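Local coordinates for signal recognition particle 54 kDa protein (Aeropyrum pernix, PDB 7EPK), which is the 54 kDa protein of the signal recognition particle, combining a helical bundle, a P-loop GTPase-type domain and a helical signal-peptide-binding domain, at residues A[12-18]-A[67-71]; A[138-142]-A[154-158]; A[308-312]-A[334-339]; A[319-324]-A[420-424]. All blocks are in the same frame, centred on the assembly; numbering follows the deposited sequence.

Contact 1: A[12-18]-A[67-71]; sequences FLRGGGV and RDWMI
Arg-67 reaches from the start of helix 66-81 over the ring of Phe-12, at the end of helix 4-13. The contact lies in the helical bundle of the SRP54 family. CG of Arg-67 sits above one face of the ring, offset toward the rim, in a CH-pi contact 4.1 Å from the Phe-12 centroid. The chain stays extended from CG to NE and carries the guanidinium past the ring. There NH1 donates a hydrogen bond to Phe-12 O; its modelled length is too short to be trusted. Phe-12 O lies in the last turn of helix 4-13; Arg-14 is the first residue to leave helical geometry. The guanidinium carbon of Arg-67, CZ, is 5.5 Å from the ring centroid of Phe-12, so any cation-pi attraction is weak.

Phe-12 has CG opposite the backbone N (chi1 -179°), which turns the ring toward helix 66-81. Its CZ meets Met-70 CB at 3.8 Å, and its CD2 meets Ile-71 CD1 at 3.5 Å. Val-23 and Phe-26 of helix 19-36 also touch this ring. Leu-13 CD1 lies 3.4 Å from Asp-68 OD1, while Asp-68 OD2 is salt-bridged to Arg-302 of helix 293-320.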
loop_
_atom_site.group_PDB
_atom_site.type_symbol
_atom_site.label_atom_id
_atom_site.label_comp_id
_atom_site.label_asym_id
_atom_site.label_seq_id
_atom_site.Cartn_x
_atom_site.Cartn_y
_atom_site.Cartn_z
ATOM N N PHE A 12 4.291 24.190 2.249
ATOM C CA PHE A 12 5.039 23.643 3.410
ATOM C C PHE A 12 6.459 23.252 2.985
ATOM O O PHE A 12 7.430 23.644 3.669
ATOM C CB PHE A 12 4.362 22.426 4.031
ATOM C CG PHE A 12 5.100 21.865 5.225
ATOM C CD1 PHE A 12 5.232 22.598 6.390
ATOM C CD2 PHE A 12 5.638 20.587 5.202
ATOM C CE1 PHE A 12 5.875 22.068 7.496
ATOM C CE2 PHE A 12 6.282 20.057 6.313
ATOM C CZ PHE A 12 6.398 20.801 7.461
ATOM N N LEU A 13 6.588 22.517 1.884
ATOM C CA LEU A 13 7.880 21.882 1.504
ATOM C C LEU A 13 8.874 22.963 1.041
ATOM O O LEU A 13 10.090 22.795 1.310
ATOM C CB LEU A 13 7.604 20.812 0.441
ATOM C CG LEU A 13 8.496 19.570 0.465
ATOM C CD1 LEU A 13 8.650 18.989 1.861
ATOM C CD2 LEU A 13 7.931 18.510 -0.472
ATOM N N ARG A 14 8.380 24.046 0.426
ATOM C CA ARG A 14 9.204 25.128 -0.172
ATOM C C ARG A 14 8.928 26.426 0.596
ATOM O O ARG A 14 9.611 26.642 1.622
ATOM C CB ARG A 14 8.937 25.236 -1.677
ATOM C CG ARG A 14 9.608 24.159 -2.528
ATOM C CD ARG A 14 8.788 22.880 -2.682
ATOM N NE ARG A 14 9.138 22.047 -3.838
ATOM C CZ ARG A 14 8.481 20.951 -4.237
ATOM N NH1 ARG A 14 8.900 20.286 -5.298
ATOM N NH2 ARG A 14 7.410 20.519 -3.590
ATOM N N GLY A 15 7.945 27.218 0.155
ATOM C CA GLY A 15 7.595 28.549 0.704
ATOM C C GLY A 15 7.929 28.700 2.185
ATOM O O GLY A 15 7.002 28.539 3.018
ATOM N N GLY A 16 9.183 29.064 2.493
ATOM C CA GLY A 16 9.835 28.892 3.808
ATOM C C GLY A 16 9.186 29.710 4.921
ATOM O O GLY A 16 7.970 29.467 5.225
ATOM N N GLY A 17 9.960 30.618 5.539
ATOM C CA GLY A 17 9.569 31.316 6.782
ATOM C C GLY A 17 9.833 30.453 8.010
ATOM O O GLY A 17 10.499 29.424 7.855
ATOM N N VAL A 18 9.332 30.844 9.190
ATOM C CA VAL A 18 9.584 30.102 10.468
ATOM C C VAL A 18 9.037 28.677 10.293
ATOM O O VAL A 18 7.852 28.561 9.946
ATOM C CB VAL A 18 8.921 30.772 11.693
ATOM C CG1 VAL A 18 9.192 29.998 12.994
ATOM C CG2 VAL A 18 9.302 32.242 11.836
ATOM N N ARG A 67 11.241 19.345 7.586
ATOM C CA ARG A 67 10.018 19.358 6.747
ATOM C C ARG A 67 9.855 17.980 6.110
ATOM O O ARG A 67 8.755 17.406 6.237
ATOM C CB ARG A 67 10.074 20.447 5.675
ATOM C CG ARG A 67 9.817 21.841 6.227
ATOM C CD ARG A 67 10.247 22.927 5.258
ATOM N NE ARG A 67 10.477 24.155 5.985
ATOM C CZ ARG A 67 9.702 25.210 5.911
ATOM N NH1 ARG A 67 8.671 25.196 5.086
ATOM N NH2 ARG A 67 9.959 26.275 6.656
ATOM N N ASP A 68 10.908 17.463 5.472
ATOM C CA ASP A 68 10.860 16.137 4.795
ATOM C C ASP A 68 10.339 15.114 5.819
ATOM O O ASP A 68 9.481 14.297 5.451
ATOM C CB ASP A 68 12.192 15.779 4.114
ATOM C CG ASP A 68 12.529 16.635 2.891
ATOM O OD1 ASP A 68 11.602 17.281 2.359
ATOM O OD2 ASP A 68 13.726 16.667 2.481
ATOM N N TRP A 69 10.757 15.209 7.077
ATOM C CA TRP A 69 10.401 14.210 8.115
ATOM C C TRP A 69 8.935 14.364 8.499
ATOM O O TRP A 69 8.348 13.413 9.022
ATOM C CB TRP A 69 11.278 14.381 9.354
ATOM C CG TRP A 69 11.086 13.325 10.394
ATOM C CD1 TRP A 69 10.743 13.518 11.701
ATOM C CD2 TRP A 69 11.259 11.903 10.218
ATOM N NE1 TRP A 69 10.702 12.313 12.359
ATOM C CE2 TRP A 69 11.003 11.302 11.474
ATOM C CE3 TRP A 69 11.591 11.077 9.130
ATOM C CZ2 TRP A 69 11.080 9.918 11.664
ATOM C CZ3 TRP A 69 11.667 9.715 9.320
ATOM C CH2 TRP A 69 11.415 9.145 10.572
ATOM N N MET A 70 8.404 15.567 8.362
ATOM C CA MET A 70 7.045 15.865 8.866
ATOM C C MET A 70 6.057 15.356 7.818
ATOM O O MET A 70 5.055 14.773 8.228
ATOM C CB MET A 70 6.823 17.363 9.123
ATOM C CG MET A 70 5.474 17.658 9.740
ATOM S SD MET A 70 5.247 16.840 11.325
ATOM C CE MET A 70 3.723 17.640 11.823
ATOM N N ILE A 71 6.339 15.562 6.532
ATOM C CA ILE A 71 5.470 15.059 5.437
ATOM C C ILE A 71 5.485 13.523 5.470
ATOM O O ILE A 71 4.418 12.922 5.284
ATOM C CB ILE A 71 5.903 15.632 4.085
ATOM C CG1 ILE A 71 5.686 17.140 4.046
ATOM C CG2 ILE A 71 5.163 14.936 2.949
ATOM C CD1 ILE A 71 4.253 17.535 4.326
#

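Contact 2: A[138-142]-A[154-158]; sequences GAYEQ and FYGER
A beta-alpha-beta unit of the P-loop GTPase-type domain, strand 127-131, helix 139-150 and strand 153-156, holds this contact. The first turn of the helix meets the outermost strand and the residues after it. Tyr-140 is the centre. Its CG lies anti to the backbone N (chi1 179°), which sends the ring across to the 154-158 segment. One face of the ring receives the edge of Phe-154 in a T-shaped pair, with planes at 90° and centroids of Tyr-140 and Phe-154 5.0 Å apart. CE2 of Phe-154 makes the approach, 3.6 Å from Tyr-140 CE2.

The opposite face carries the guanidinium of Arg-158. Its CZ is 3.8 Å from the Tyr-140 centroid, a cation-pi contact with the two planes 30° apart. Gly-156 and Glu-157 N run along the ring's edge. The extended Arg-158 chain also brings NE to Glu-141 OE1 at 3.4 Å, a salt bridge with only a weak hydrogen bond. Glu-141 bends at chi2 to meet it. On the same helical turn, Gln-142 NE2 is hydrogen-bonded to O1A of the bound guanosine-5'-diphosphate. Phe-154 further packs on Leu-143 and Ala-147. With an aromatic edge on one face and a cation on the other, the tyrosine ring is held between them, which should limit its rotation, and the nearby carboxylate probably steadies the arginine charge.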
loop_
_atom_site.group_PDB
_atom_site.type_symbol
_atom_site.label_atom_id
_atom_site.label_comp_id
_atom_site.label_asym_id
_atom_site.label_seq_id
_atom_site.Cartn_x
_atom_site.Cartn_y
_atom_site.Cartn_z
ATOM N N GLY A 138 -35.832 -3.166 -16.513
ATOM C CA GLY A 138 -34.679 -3.126 -17.436
ATOM C C GLY A 138 -33.379 -3.476 -16.743
ATOM O O GLY A 138 -32.308 -3.287 -17.361
ATOM N N ALA A 139 -33.476 -4.000 -15.518
ATOM C CA ALA A 139 -32.349 -4.539 -14.721
ATOM C C ALA A 139 -31.690 -5.699 -15.476
ATOM O O ALA A 139 -30.470 -5.646 -15.696
ATOM C CB ALA A 139 -32.860 -4.979 -13.373
ATOM N N TYR A 140 -32.488 -6.706 -15.837
ATOM C CA TYR A 140 -32.071 -7.896 -16.625
ATOM C C TYR A 140 -31.244 -7.395 -17.819
ATOM O O TYR A 140 -30.121 -7.872 -18.032
ATOM C CB TYR A 140 -33.299 -8.752 -17.009
ATOM C CG TYR A 140 -33.019 -9.988 -17.837
ATOM C CD1 TYR A 140 -32.846 -9.914 -19.217
ATOM C CD2 TYR A 140 -32.916 -11.241 -17.248
ATOM C CE1 TYR A 140 -32.545 -11.033 -19.979
ATOM C CE2 TYR A 140 -32.632 -12.369 -18.002
ATOM C CZ TYR A 140 -32.438 -12.265 -19.367
ATOM O OH TYR A 140 -32.170 -13.387 -20.095
ATOM N N GLU A 141 -31.773 -6.427 -18.563
ATOM C CA GLU A 141 -31.223 -6.024 -19.884
ATOM C C GLU A 141 -29.926 -5.247 -19.642
ATOM O O GLU A 141 -28.933 -5.545 -20.349
ATOM C CB GLU A 141 -32.253 -5.225 -20.692
ATOM C CG GLU A 141 -33.509 -6.011 -21.042
ATOM C CD GLU A 141 -34.586 -5.989 -19.966
ATOM O OE1 GLU A 141 -34.507 -6.790 -19.020
ATOM O OE2 GLU A 141 -35.503 -5.161 -20.074
ATOM N N GLN A 142 -29.953 -4.324 -18.668
ATOM C CA GLN A 142 -28.791 -3.526 -18.194
ATOM C C GLN A 142 -27.608 -4.464 -17.917
ATOM O O GLN A 142 -26.535 -4.318 -18.578
ATOM C CB GLN A 142 -29.184 -2.734 -16.940
ATOM C CG GLN A 142 -28.274 -1.548 -16.636
ATOM C CD GLN A 142 -28.710 -0.789 -15.405
ATOM O OE1 GLN A 142 -29.778 -1.027 -14.841
ATOM N NE2 GLN A 142 -27.882 0.152 -14.984
ATOM N N PHE A 154 -23.577 -14.739 -18.223
ATOM C CA PHE A 154 -24.750 -14.052 -17.630
ATOM C C PHE A 154 -25.829 -15.076 -17.294
ATOM O O PHE A 154 -25.884 -16.162 -17.895
ATOM C CB PHE A 154 -25.302 -12.983 -18.573
ATOM C CG PHE A 154 -26.595 -12.342 -18.127
ATOM C CD1 PHE A 154 -26.593 -11.219 -17.314
ATOM C CD2 PHE A 154 -27.819 -12.839 -18.547
ATOM C CE1 PHE A 154 -27.787 -10.633 -16.917
ATOM C CE2 PHE A 154 -29.011 -12.251 -18.147
ATOM C CZ PHE A 154 -28.994 -11.151 -17.328
ATOM N N TYR A 155 -26.649 -14.722 -16.314
ATOM C CA TYR A 155 -27.909 -15.411 -15.992
ATOM C C TYR A 155 -28.772 -14.462 -15.173
ATOM O O TYR A 155 -28.247 -13.850 -14.240
ATOM C CB TYR A 155 -27.657 -16.704 -15.232
ATOM C CG TYR A 155 -28.937 -17.397 -14.860
ATOM C CD1 TYR A 155 -29.763 -16.877 -13.881
ATOM C CD2 TYR A 155 -29.354 -18.540 -15.526
ATOM C CE1 TYR A 155 -30.942 -17.508 -13.531
ATOM C CE2 TYR A 155 -30.538 -19.177 -15.191
ATOM C CZ TYR A 155 -31.330 -18.657 -14.186
ATOM O OH TYR A 155 -32.488 -19.254 -13.815
ATOM N N GLY A 156 -30.055 -14.377 -15.527
ATOM C CA GLY A 156 -31.060 -13.559 -14.836
ATOM C C GLY A 156 -32.476 -14.028 -15.115
ATOM O O GLY A 156 -32.683 -14.814 -16.025
ATOM N N GLU A 157 -33.413 -13.538 -14.316
ATOM C CA GLU A 157 -34.874 -13.670 -14.476
ATOM C C GLU A 157 -35.485 -12.344 -14.019
ATOM O O GLU A 157 -35.102 -11.865 -12.934
ATOM C CB GLU A 157 -35.391 -14.813 -13.614
ATOM C CG GLU A 157 -34.747 -16.153 -13.910
ATOM C CD GLU A 157 -35.056 -17.201 -12.850
ATOM O OE1 GLU A 157 -36.114 -17.067 -12.129
ATOM O OE2 GLU A 157 -34.245 -18.158 -12.727
ATOM N N ARG A 158 -36.399 -11.786 -14.813
ATOM C CA ARG A 158 -37.040 -10.469 -14.570
ATOM C C ARG A 158 -38.151 -10.587 -13.507
ATOM O O ARG A 158 -38.613 -9.526 -13.030
ATOM C CB ARG A 158 -37.640 -9.949 -15.879
ATOM C CG ARG A 158 -36.702 -9.940 -17.076
ATOM C CD ARG A 158 -37.496 -9.586 -18.320
ATOM N NE ARG A 158 -36.629 -9.421 -19.470
ATOM C CZ ARG A 158 -36.114 -10.422 -20.187
ATOM N NH1 ARG A 158 -36.385 -11.680 -19.873
ATOM N NH2 ARG A 158 -35.327 -10.162 -21.221
#

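Contact 3: A[308-312]-A[334-339]; sequences EAGEL and RAMRKL
Leu-312 and Ala-335 bring helix 293-320 and helix 326-337 together. The first is the long helix leading toward the helical signal-peptide-binding domain. The second lies within that domain. The tight part is apolar. Ala-335 CB points toward the facing helix, 3.8 Å from Leu-312 N and 3.9 Å from Glu-311 CB, and its small size lets the backbones approach closely. Leu-312 has CG anti to the backbone N (chi1 -173°), and its CD1 comes to Met-336 CG at 3.8 Å. Its other methyl, CD2, is 4.2 Å from Leu-339 CD2. Leu-342 and Leu-363 continue this apolar patch on the loop side, Leu-342 against Leu-312 and Leu-363 against Met-336.

The solvent side is looser and charged. Arg-334 is exposed, and bends at chi3 to bring NH1 to Glu-311 OE1 at 3.2 Å. This is a salt bridge without a hydrogen bond across the segments, and the carboxylate and guanidinium planes stand 62° apart. The other oxygen, Glu-311 OE2, pairs with Arg-314 on its own helix, so the carboxylate is shared between two arginines.

At the other end the chain leaves the helix at Lys-338, the centre of an inverse gamma turn. The extended Glu-308 chain crosses this turn, with CD 3.5 Å from Lys-338 O. Its OE2 is 3.8 Å from Leu-339 CD1.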
loop_
_atom_site.group_PDB
_atom_site.type_symbol
_atom_site.label_atom_id
_atom_site.label_comp_id
_atom_site.label_asym_id
_atom_site.label_seq_id
_atom_site.Cartn_x
_atom_site.Cartn_y
_atom_site.Cartn_z
ATOM N N GLU A 308 20.929 5.665 4.158
ATOM C CA GLU A 308 21.964 4.763 3.591
ATOM C C GLU A 308 23.339 5.385 3.902
ATOM O O GLU A 308 24.105 4.751 4.686
ATOM C CB GLU A 308 21.685 4.491 2.104
ATOM C CG GLU A 308 20.508 3.543 1.847
ATOM C CD GLU A 308 19.924 3.548 0.430
ATOM O OE1 GLU A 308 19.196 2.588 0.073
ATOM O OE2 GLU A 308 20.166 4.523 -0.318
ATOM N N ALA A 309 23.611 6.595 3.377
ATOM C CA ALA A 309 24.840 7.404 3.620
ATOM C C ALA A 309 25.201 7.460 5.117
ATOM O O ALA A 309 26.404 7.421 5.421
ATOM C CB ALA A 309 24.667 8.788 3.064
ATOM N N GLY A 310 24.208 7.547 6.014
ATOM C CA GLY A 310 24.387 7.492 7.479
ATOM C C GLY A 310 25.026 6.189 7.944
ATOM O O GLY A 310 25.908 6.247 8.840
ATOM N N GLU A 311 24.596 5.050 7.381
ATOM C CA GLU A 311 25.224 3.719 7.622
ATOM C C GLU A 311 26.666 3.741 7.097
ATOM O O GLU A 311 27.563 3.286 7.820
ATOM C CB GLU A 311 24.441 2.572 6.979
ATOM C CG GLU A 311 23.499 1.861 7.936
ATOM C CD GLU A 311 24.165 1.012 9.006
ATOM O OE1 GLU A 311 24.076 -0.238 8.924
ATOM O OE2 GLU A 311 24.761 1.600 9.926
ATOM N N LEU A 312 26.891 4.275 5.896
ATOM C CA LEU A 312 28.262 4.430 5.343
ATOM C C LEU A 312 29.063 5.391 6.225
ATOM O O LEU A 312 30.225 5.072 6.511
ATOM C CB LEU A 312 28.185 4.934 3.902
ATOM C CG LEU A 312 29.518 4.980 3.160
ATOM C CD1 LEU A 312 30.139 3.596 3.052
ATOM C CD2 LEU A 312 29.351 5.586 1.780
ATOM N N ARG A 334 27.031 -3.718 2.806
ATOM C CA ARG A 334 25.552 -3.580 2.696
ATOM C C ARG A 334 25.222 -2.144 2.283
ATOM O O ARG A 334 24.508 -1.966 1.300
ATOM C CB ARG A 334 24.834 -3.901 4.005
ATOM C CG ARG A 334 23.319 -3.742 3.916
ATOM C CD ARG A 334 22.575 -4.147 5.180
ATOM N NE ARG A 334 21.575 -3.156 5.566
ATOM C CZ ARG A 334 21.844 -1.915 5.989
ATOM N NH1 ARG A 334 23.093 -1.475 6.084
ATOM N NH2 ARG A 334 20.848 -1.107 6.312
ATOM N N ALA A 335 25.773 -1.169 3.006
ATOM C CA ALA A 335 25.559 0.282 2.793
ATOM C C ALA A 335 25.987 0.678 1.372
ATOM O O ALA A 335 25.182 1.317 0.660
ATOM C CB ALA A 335 26.300 1.079 3.851
ATOM N N MET A 336 27.205 0.310 0.979
ATOM C CA MET A 336 27.806 0.648 -0.340
ATOM C C MET A 336 26.970 0.037 -1.474
ATOM O O MET A 336 26.628 0.777 -2.434
ATOM C CB MET A 336 29.240 0.118 -0.427
ATOM C CG MET A 336 30.195 0.825 0.496
ATOM S SD MET A 336 31.770 -0.024 0.528
ATOM C CE MET A 336 32.459 0.590 -1.006
ATOM N N ARG A 337 26.645 -1.256 -1.363
ATOM C CA ARG A 337 25.814 -1.989 -2.356
ATOM C C ARG A 337 24.551 -1.178 -2.689
ATOM O O ARG A 337 24.518 -0.597 -3.779
ATOM C CB ARG A 337 25.503 -3.393 -1.837
ATOM C CG ARG A 337 26.680 -4.352 -1.937
ATOM C CD ARG A 337 26.273 -5.777 -1.650
ATOM N NE ARG A 337 25.266 -6.215 -2.598
ATOM C CZ ARG A 337 24.660 -7.390 -2.558
ATOM N NH1 ARG A 337 24.959 -8.273 -1.615
ATOM N NH2 ARG A 337 23.752 -7.675 -3.474
ATOM N N LYS A 338 23.552 -1.116 -1.803
ATOM C CA LYS A 338 22.367 -0.239 -2.020
ATOM C C LYS A 338 22.809 1.202 -1.785
ATOM O O LYS A 338 22.656 1.679 -0.652
ATOM C CB LYS A 338 21.120 -0.598 -1.193
ATOM C CG LYS A 338 21.281 -0.944 0.285
ATOM C CD LYS A 338 20.156 -1.846 0.808
ATOM C CE LYS A 338 19.921 -3.093 -0.035
ATOM N NZ LYS A 338 18.740 -3.880 0.403
ATOM N N LEU A 339 23.370 1.814 -2.831
ATOM C CA LEU A 339 23.808 3.232 -2.889
ATOM C C LEU A 339 24.308 3.538 -4.306
ATOM O O LEU A 339 23.747 4.448 -4.927
ATOM C CB LEU A 339 24.902 3.478 -1.845
ATOM C CG LEU A 339 24.993 4.889 -1.258
ATOM C CD1 LEU A 339 23.655 5.616 -1.278
ATOM C CD2 LEU A 339 25.526 4.836 0.164
#

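Contact 4: A[319-324]-A[420-424]; sequences VLKGRI and LKTMM
Ile-324 CD1 packs against Leu-420 CB at 3.3 Å. The two side chains cross at about a right angle. The other branch of Ile-324, CG2, meets the aliphatic part of Lys-421 at a slant, 3.7 Å from CB and 3.8 Å from CD. The lysine chain bends at chi2 and chi3, and its NZ is hydrogen-bonded to Tyr-417 OH on the same helix. Val-319 forms the second apolar point. Its CG1 lies 3.9 Å from Leu-420 CD1 and 3.8 Å from Met-424 SD. Met-424 folds back at chi2 (59°), so its thioether lies against the end of helix 293-320. Its CE reaches Leu-320 CD2 at 4.2 Å.

The contact joins two helix ends: that of 293-320, where the long helix meets the helical signal-peptide-binding domain, and that of 409-423. Helix 293-320 ends in what fits a Schellman motif, with Gly-322 as the C' residue at positive phi (75°), though the bond from Gly-322 N to Val-319 O is modelled too short to be sure. That turn reverses the chain and brings Ile-324 back beside Val-319, so both face helix 409-423. No hydrogen bond crosses the contact.

Further out, Leu-355 of helix 350-356 touches both Val-319 and Leu-420. Ile-329 of helix 326-337 backs Ile-324, and Gln-332 lies against Val-319. Ile-358 packs on Met-424, and Asp-359 touches Leu-420.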
loop_
_atom_site.group_PDB
_atom_site.type_symbol
_atom_site.label_atom_id
_atom_site.label_comp_id
_atom_site.label_asym_id
_atom_site.label_seq_id
_atom_site.Cartn_x
_atom_site.Cartn_y
_atom_site.Cartn_z
ATOM N N VAL A 319 35.925 2.976 10.950
ATOM C CA VAL A 319 37.285 2.619 10.453
ATOM C C VAL A 319 38.256 3.693 10.950
ATOM O O VAL A 319 39.214 3.328 11.645
ATOM C CB VAL A 319 37.307 2.483 8.920
ATOM C CG1 VAL A 319 38.705 2.606 8.339
ATOM C CG2 VAL A 319 36.660 1.183 8.476
ATOM N N LEU A 320 37.978 4.966 10.642
ATOM C CA LEU A 320 38.864 6.135 10.915
ATOM C C LEU A 320 39.142 6.255 12.417
ATOM O O LEU A 320 40.211 6.785 12.757
ATOM C CB LEU A 320 38.225 7.423 10.383
ATOM C CG LEU A 320 38.023 7.519 8.864
ATOM C CD1 LEU A 320 37.738 8.955 8.442
ATOM C CD2 LEU A 320 39.219 6.985 8.090
ATOM N N LYS A 321 38.227 5.799 13.280
ATOM C CA LYS A 321 38.471 5.696 14.745
ATOM C C LYS A 321 39.092 4.322 15.046
ATOM O O LYS A 321 39.165 3.970 16.246
ATOM C CB LYS A 321 37.193 6.004 15.543
ATOM C CG LYS A 321 36.218 4.855 15.801
ATOM C CD LYS A 321 35.164 5.130 16.889
ATOM C CE LYS A 321 35.726 5.405 18.274
ATOM N NZ LYS A 321 36.460 4.245 18.844
ATOM N N GLY A 322 39.495 3.576 14.000
ATOM C CA GLY A 322 40.337 2.360 14.058
ATOM C C GLY A 322 39.608 1.124 14.565
ATOM O O GLY A 322 40.311 0.156 14.910
ATOM N N ARG A 323 38.267 1.126 14.576
ATOM C CA ARG A 323 37.415 0.099 15.247
ATOM C C ARG A 323 37.007 -0.987 14.244
ATOM O O ARG A 323 36.095 -1.755 14.572
ATOM C CB ARG A 323 36.165 0.734 15.877
ATOM C CG ARG A 323 36.374 1.332 17.263
ATOM C CD ARG A 323 36.472 0.304 18.385
ATOM N NE ARG A 323 35.918 0.808 19.647
ATOM C CZ ARG A 323 34.793 0.381 20.241
ATOM N NH1 ARG A 323 34.063 -0.591 19.715
ATOM N NH2 ARG A 323 34.401 0.933 21.378
ATOM N N ILE A 324 37.678 -1.078 13.092
ATOM C CA ILE A 324 37.303 -1.987 11.966
ATOM C C ILE A 324 37.204 -3.438 12.464
ATOM O O ILE A 324 38.094 -3.855 13.246
ATOM C CB ILE A 324 38.286 -1.852 10.780
ATOM C CG1 ILE A 324 37.782 -2.613 9.550
ATOM C CG2 ILE A 324 39.695 -2.283 11.165
ATOM C CD1 ILE A 324 38.404 -2.172 8.238
ATOM N N LEU A 420 43.170 -2.181 5.708
ATOM C CA LEU A 420 42.422 -1.032 6.278
ATOM C C LEU A 420 42.963 -0.783 7.681
ATOM O O LEU A 420 43.361 0.357 7.953
ATOM C CB LEU A 420 40.914 -1.303 6.300
ATOM C CG LEU A 420 40.115 -0.749 5.117
ATOM C CD1 LEU A 420 40.047 0.774 5.173
ATOM C CD2 LEU A 420 40.695 -1.205 3.778
ATOM N N LYS A 421 43.040 -1.837 8.499
ATOM C CA LYS A 421 43.358 -1.755 9.955
ATOM C C LYS A 421 44.745 -1.144 10.199
ATOM O O LYS A 421 44.887 -0.393 11.198
ATOM C CB LYS A 421 43.302 -3.130 10.618
ATOM C CG LYS A 421 43.580 -3.069 12.106
ATOM C CD LYS A 421 42.633 -3.895 12.901
ATOM C CE LYS A 421 42.793 -5.372 12.632
ATOM N NZ LYS A 421 42.253 -6.156 13.765
ATOM N N THR A 422 45.721 -1.487 9.346
ATOM C CA THR A 422 47.113 -0.955 9.362
ATOM C C THR A 422 47.066 0.568 9.216
ATOM O O THR A 422 47.502 1.251 10.148
ATOM C CB THR A 422 47.986 -1.561 8.252
ATOM O OG1 THR A 422 47.946 -2.991 8.271
ATOM C CG2 THR A 422 49.428 -1.122 8.370
ATOM N N MET A 423 46.525 1.061 8.100
ATOM C CA MET A 423 46.568 2.494 7.691
ATOM C C MET A 423 46.171 3.410 8.859
ATOM O O MET A 423 46.873 4.426 9.080
ATOM C CB MET A 423 45.626 2.759 6.510
ATOM C CG MET A 423 45.994 1.995 5.261
ATOM S SD MET A 423 44.746 2.212 3.992
ATOM C CE MET A 423 44.982 0.711 3.041
ATOM N N MET A 424 45.097 3.067 9.582
ATOM C CA MET A 424 44.463 3.945 10.605
ATOM C C MET A 424 45.253 3.879 11.924
ATOM O O MET A 424 44.744 4.398 12.936
ATOM C CB MET A 424 42.997 3.550 10.827
ATOM C CG MET A 424 42.028 4.172 9.815
ATOM S SD MET A 424 42.354 3.770 8.061
ATOM C CE MET A 424 43.069 5.313 7.497
#

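Contacts 3 and 4 both use helix 293-320. Their centres are about 18 Å apart, and each ties that helix to helices of the signal-peptide-binding domain. Contact 1 lies in the helical bundle, and the same long helix packs on it without belonging to either segment. Contact 2 stands apart in the GTPase-type domain, with its centre about 55 Å from that of contact 1 and about 78 Å from that of contact 4. It is a surface contact, and the other three are partly buried. Contact 4 is apolar across its segments, and contact 3 adds a charged, more exposed side. Contact 1 lays the aliphatic part of an arginine over a ring, contact 2 its guanidinium.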